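PDB 4W8V: CRISPR system Cmr subunit Cmr6 from Pyrococcus furiosus, which caps, together with Cmr1, the elongated RNA-binding type III-B Cmr ribonucleoprotein complex of CRISPR adaptive immunity against mobile genetic elements. Local coordinates for residues E141-I154 with P202-T215. Numbering follows the deposited sequence.
Sequences EVVFFDAIPIAEEI and PFLVAVGGRDRELT
Phe145 O is gripped by two waters that bridge it to Ala206. One donates to both Phe145 O and Ala206 O. The other donates to Phe145 O and accepts from Ala206 N, 2.7 Å away. Phe145 N adds a weak bond to Ala206 O, 3.3 Å long, with an angle of 135° at the hydrogen. These waters fill in where strand 143-149 breaks and its register against strand 202-209 slips by one residue. Two antiparallel ladders flank the break. In one, Val143 and Gly208 exchange backbone bonds, the shorter 2.7 Å from Val143 N to Gly208 O. In the other, Ile148 and Leu204 do the same, and Ile150 N adds a bond to Pro202 O.

The Phe145 ring turns its edge to Ala206 O and brings CE2 to 3.7 Å from Gly208 N. Val143 CG1 lies over one of its faces. Near the other end, Pro149 CA sits over a face of the Phe203 ring, and Pro149 CG is 3.7 Å from Phe203 CE2. With CG1 beside the backbone N (chi1 -52°), Ile150 lays CD1 against Leu204 N at 3.5 Å.

Strand 143-149 edges the four-stranded antiparallel sheet of this RAMP-superfamily part of Cmr6. Strand 13-21 pairs with the other side of 202-209. Helix 212-228 packs on Phe144, Val205 and Val207, while helix 122-133 meets Phe144 and Leu214.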
loop_
_atom_site.group_PDB
_atom_site.type_symbol
_atom_site.label_atom_id
_atom_site.label_comp_id
_atom_site.label_asym_id
_atom_site.label_seq_id
_atom_site.Cartn_x
_atom_site.Cartn_y
_atom_site.Cartn_z
ATOM N N GLU A 141 12.576 -9.404 -2.938
ATOM C CA GLU A 141 13.548 -9.644 -1.882
ATOM C C GLU A 141 13.180 -8.931 -0.596
ATOM O O GLU A 141 13.998 -8.817 0.308
ATOM C CB GLU A 141 14.933 -9.197 -2.330
ATOM C CG GLU A 141 15.368 -9.809 -3.642
ATOM C CD GLU A 141 16.668 -9.220 -4.138
ATOM O OE1 GLU A 141 17.247 -8.368 -3.418
ATOM O OE2 GLU A 141 17.098 -9.612 -5.247
ATOM N N VAL A 142 11.948 -8.442 -0.523
ATOM C CA VAL A 142 11.462 -7.787 0.682
ATOM C C VAL A 142 10.128 -8.384 1.100
ATOM O O VAL A 142 9.243 -8.611 0.281
ATOM C CB VAL A 142 11.314 -6.258 0.490
ATOM C CG1 VAL A 142 10.650 -5.632 1.706
ATOM C CG2 VAL A 142 12.680 -5.623 0.260
ATOM N N VAL A 143 10.008 -8.670 2.383
ATOM C CA VAL A 143 8.794 -9.226 2.936
ATOM C C VAL A 143 7.932 -8.083 3.422
ATOM O O VAL A 143 8.399 -7.227 4.180
ATOM C CB VAL A 143 9.105 -10.198 4.099
ATOM C CG1 VAL A 143 7.825 -10.672 4.774
ATOM C CG2 VAL A 143 9.919 -11.371 3.587
ATOM N N PHE A 144 6.688 -8.048 2.963
ATOM C CA PHE A 144 5.753 -7.062 3.453
ATOM C C PHE A 144 4.883 -7.709 4.502
ATOM O O PHE A 144 3.888 -8.359 4.175
ATOM C CB PHE A 144 4.911 -6.484 2.319
ATOM C CG PHE A 144 5.665 -5.536 1.445
ATOM C CD1 PHE A 144 6.429 -6.004 0.378
ATOM C CD2 PHE A 144 5.618 -4.173 1.688
ATOM C CE1 PHE A 144 7.141 -5.116 -0.412
ATOM C CE2 PHE A 144 6.315 -3.287 0.898
ATOM C CZ PHE A 144 7.085 -3.760 -0.144
ATOM N N PHE A 145 5.278 -7.525 5.764
ATOM C CA PHE A 145 4.565 -8.106 6.893
ATOM C C PHE A 145 3.201 -7.499 7.048
ATOM O O PHE A 145 2.937 -6.379 6.601
ATOM C CB PHE A 145 5.329 -7.916 8.216
ATOM C CG PHE A 145 6.635 -8.651 8.284
ATOM C CD1 PHE A 145 6.667 -10.030 8.355
ATOM C CD2 PHE A 145 7.831 -7.953 8.296
ATOM C CE1 PHE A 145 7.865 -10.704 8.416
ATOM C CE2 PHE A 145 9.034 -8.606 8.351
ATOM C CZ PHE A 145 9.060 -9.990 8.419
ATOM N N ASP A 146 2.337 -8.243 7.719
ATOM C CA ASP A 146 1.047 -7.725 8.089
ATOM C C ASP A 146 1.210 -6.621 9.132
ATOM O O ASP A 146 2.101 -6.673 10.004
ATOM C CB ASP A 146 0.158 -8.864 8.589
ATOM C CG ASP A 146 -0.136 -9.896 7.489
ATOM O OD1 ASP A 146 -0.810 -9.562 6.502
ATOM O OD2 ASP A 146 0.332 -11.030 7.584
ATOM N N ALA A 147 0.367 -5.603 9.016
ATOM C CA ALA A 147 0.328 -4.528 9.993
ATOM C C ALA A 147 -0.675 -4.899 11.055
ATOM O O ALA A 147 -1.831 -5.166 10.744
ATOM C CB ALA A 147 -0.039 -3.226 9.347
ATOM N N ILE A 148 -0.243 -4.899 12.310
ATOM C CA ILE A 148 -1.020 -5.525 13.373
ATOM C C ILE A 148 -1.299 -4.578 14.557
ATOM O O ILE A 148 -0.434 -3.805 14.946
ATOM C CB ILE A 148 -0.288 -6.786 13.839
ATOM C CG1 ILE A 148 1.167 -6.439 14.195
ATOM C CG2 ILE A 148 -0.294 -7.835 12.740
ATOM C CD1 ILE A 148 2.115 -7.580 14.149
ATOM N N PRO A 149 -2.528 -4.616 15.096
ATOM C CA PRO A 149 -2.915 -3.814 16.248
ATOM C C PRO A 149 -2.007 -4.104 17.439
ATOM O O PRO A 149 -1.726 -5.262 17.719
ATOM C CB PRO A 149 -4.353 -4.268 16.535
ATOM C CG PRO A 149 -4.835 -4.801 15.272
ATOM C CD PRO A 149 -3.650 -5.437 14.616
ATOM N N ILE A 150 -1.522 -3.054 18.088
ATOM C CA ILE A 150 -0.706 -3.189 19.286
ATOM C C ILE A 150 -1.618 -3.113 20.506
ATOM O O ILE A 150 -1.953 -2.024 20.983
ATOM C CB ILE A 150 0.382 -2.115 19.349
ATOM C CG1 ILE A 150 1.164 -2.132 18.028
ATOM C CG2 ILE A 150 1.278 -2.362 20.580
ATOM C CD1 ILE A 150 2.149 -1.005 17.828
ATOM N N ALA A 151 -2.031 -4.283 20.974
ATOM C CA ALA A 151 -3.082 -4.397 21.965
ATOM C C ALA A 151 -2.807 -3.550 23.208
ATOM O O ALA A 151 -3.667 -2.785 23.630
ATOM C CB ALA A 151 -3.268 -5.851 22.345
ATOM N N GLU A 152 -1.607 -3.669 23.775
ATOM C CA GLU A 152 -1.274 -2.963 25.014
ATOM C C GLU A 152 -1.373 -1.446 24.897
ATOM O O GLU A 152 -1.667 -0.765 25.879
ATOM C CB GLU A 152 0.131 -3.335 25.500
ATOM C CG GLU A 152 1.259 -3.107 24.515
ATOM C CD GLU A 152 1.455 -4.284 23.565
ATOM O OE1 GLU A 152 0.508 -5.086 23.397
ATOM O OE2 GLU A 152 2.558 -4.412 22.989
ATOM N N GLU A 153 -1.150 -0.907 23.704
ATOM C CA GLU A 153 -1.159 0.544 23.554
ATOM C C GLU A 153 -2.513 1.084 23.149
ATOM O O GLU A 153 -2.635 2.225 22.743
ATOM C CB GLU A 153 -0.106 0.973 22.556
ATOM C CG GLU A 153 1.260 0.499 22.952
ATOM C CD GLU A 153 2.332 1.202 22.193
ATOM O OE1 GLU A 153 2.061 2.334 21.736
ATOM O OE2 GLU A 153 3.429 0.625 22.045
ATOM N N ILE A 154 -3.538 0.268 23.294
ATOM C CA ILE A 154 -4.881 0.717 23.022
ATOM C C ILE A 154 -5.464 1.200 24.333
ATOM O O ILE A 154 -5.719 0.408 25.241
ATOM C CB ILE A 154 -5.732 -0.400 22.386
ATOM C CG1 ILE A 154 -5.138 -0.769 21.019
ATOM C CG2 ILE A 154 -7.178 0.037 22.271
ATOM C CD1 ILE A 154 -5.826 -1.926 20.297
ATOM N N PRO A 202 -3.363 2.016 17.494
ATOM C CA PRO A 202 -1.962 1.760 17.151
ATOM C C PRO A 202 -1.737 0.457 16.386
ATOM O O PRO A 202 -2.287 -0.577 16.765
ATOM C CB PRO A 202 -1.278 1.704 18.513
ATOM C CG PRO A 202 -2.344 1.325 19.470
ATOM C CD PRO A 202 -3.636 1.834 18.933
ATOM N N PHE A 203 -0.933 0.530 15.323
ATOM C CA PHE A 203 -0.550 -0.623 14.528
ATOM C C PHE A 203 0.964 -0.719 14.461
ATOM O O PHE A 203 1.654 0.292 14.387
ATOM C CB PHE A 203 -1.132 -0.545 13.092
ATOM C CG PHE A 203 -2.596 -0.843 13.018
ATOM C CD1 PHE A 203 -3.525 0.093 13.430
ATOM C CD2 PHE A 203 -3.047 -2.062 12.543
ATOM C CE1 PHE A 203 -4.876 -0.189 13.382
ATOM C CE2 PHE A 203 -4.395 -2.354 12.485
ATOM C CZ PHE A 203 -5.311 -1.423 12.900
ATOM N N LEU A 204 1.478 -1.944 14.476
ATOM C CA LEU A 204 2.870 -2.182 14.131
ATOM C C LEU A 204 2.997 -2.460 12.629
ATOM O O LEU A 204 2.277 -3.277 12.078
ATOM C CB LEU A 204 3.426 -3.351 14.932
ATOM C CG LEU A 204 4.942 -3.506 14.921
ATOM C CD1 LEU A 204 5.571 -2.474 15.843
ATOM C CD2 LEU A 204 5.310 -4.895 15.356
ATOM N N VAL A 205 3.941 -1.788 11.987
ATOM C CA VAL A 205 4.140 -1.869 10.551
ATOM C C VAL A 205 5.592 -2.214 10.267
ATOM O O VAL A 205 6.497 -1.586 10.822
ATOM C CB VAL A 205 3.791 -0.539 9.864
ATOM C CG1 VAL A 205 4.139 -0.583 8.381
ATOM C CG2 VAL A 205 2.311 -0.182 10.085
ATOM N N ALA A 206 5.832 -3.203 9.413
ATOM C CA ALA A 206 7.193 -3.675 9.208
ATOM C C ALA A 206 7.445 -4.277 7.840
ATOM O O ALA A 206 6.551 -4.831 7.215
ATOM C CB ALA A 206 7.543 -4.705 10.282
ATOM N N VAL A 207 8.696 -4.195 7.406
ATOM C CA VAL A 207 9.154 -4.878 6.208
ATOM C C VAL A 207 10.486 -5.562 6.518
ATOM O O VAL A 207 11.199 -5.130 7.400
ATOM C CB VAL A 207 9.319 -3.908 5.010
ATOM C CG1 VAL A 207 7.987 -3.252 4.662
ATOM C CG2 VAL A 207 10.385 -2.860 5.284
ATOM N N GLY A 208 10.814 -6.625 5.789
ATOM C CA GLY A 208 12.025 -7.380 6.051
ATOM C C GLY A 208 12.782 -7.816 4.812
ATOM O O GLY A 208 12.208 -7.956 3.735
ATOM N N GLY A 209 14.083 -8.036 4.966
ATOM C CA GLY A 209 14.911 -8.490 3.867
ATOM C C GLY A 209 16.365 -8.602 4.267
ATOM O O GLY A 209 16.758 -8.131 5.328
ATOM N N ARG A 210 17.170 -9.228 3.417
ATOM C CA ARG A 210 18.586 -9.408 3.712
ATOM C C ARG A 210 19.338 -8.101 3.540
ATOM O O ARG A 210 20.140 -7.717 4.388
ATOM C CB ARG A 210 19.203 -10.470 2.807
ATOM C CG ARG A 210 18.493 -11.804 2.821
ATOM C CD ARG A 210 18.347 -12.307 1.400
ATOM N NE ARG A 210 18.081 -13.737 1.328
ATOM C CZ ARG A 210 19.026 -14.661 1.198
ATOM N NH1 ARG A 210 20.304 -14.305 1.134
ATOM N NH2 ARG A 210 18.694 -15.943 1.132
ATOM N N ASP A 211 19.082 -7.434 2.419
ATOM C CA ASP A 211 19.688 -6.144 2.132
ATOM C C ASP A 211 19.063 -5.097 3.037
ATOM O O ASP A 211 17.902 -4.729 2.864
ATOM C CB ASP A 211 19.496 -5.776 0.659
ATOM C CG ASP A 211 20.428 -4.671 0.201
ATOM O OD1 ASP A 211 20.868 -3.859 1.048
ATOM O OD2 ASP A 211 20.719 -4.616 -1.014
ATOM N N ARG A 212 19.826 -4.622 4.011
ATOM C CA ARG A 212 19.285 -3.663 4.962
ATOM C C ARG A 212 18.917 -2.322 4.323
ATOM O O ARG A 212 17.876 -1.747 4.635
ATOM C CB ARG A 212 20.268 -3.426 6.100
ATOM C CG ARG A 212 19.770 -2.402 7.082
ATOM C CD ARG A 212 20.664 -2.284 8.295
ATOM N NE ARG A 212 20.151 -1.269 9.211
ATOM C CZ ARG A 212 19.277 -1.509 10.184
ATOM N NH1 ARG A 212 18.822 -2.741 10.384
ATOM N NH2 ARG A 212 18.863 -0.518 10.962
ATOM N N GLU A 213 19.767 -1.816 3.437
ATOM C CA GLU A 213 19.510 -0.509 2.853
ATOM C C GLU A 213 18.350 -0.572 1.860
ATOM O O GLU A 213 17.594 0.390 1.725
ATOM C CB GLU A 213 20.761 0.048 2.172
ATOM N N LEU A 214 18.209 -1.699 1.168
ATOM C CA LEU A 214 17.084 -1.881 0.266
ATOM C C LEU A 214 15.791 -1.941 1.073
ATOM O O LEU A 214 14.796 -1.312 0.718
ATOM C CB LEU A 214 17.241 -3.147 -0.576
ATOM C CG LEU A 214 16.124 -3.306 -1.611
ATOM C CD1 LEU A 214 16.406 -2.423 -2.823
ATOM C CD2 LEU A 214 15.899 -4.760 -2.014
ATOM N N THR A 215 15.820 -2.693 2.167
ATOM C CA THR A 215 14.657 -2.859 3.023
ATOM C C THR A 215 14.246 -1.529 3.644
ATOM O O THR A 215 13.054 -1.235 3.772
ATOM C CB THR A 215 14.940 -3.902 4.124
ATOM O OG1 THR A 215 15.240 -5.157 3.504
ATOM C CG2 THR A 215 13.747 -4.076 5.045
HETATM O O HOH W 1 4.398 -4.351 5.094
HETATM O O HOH W 2 3.535 -4.485 8.637
#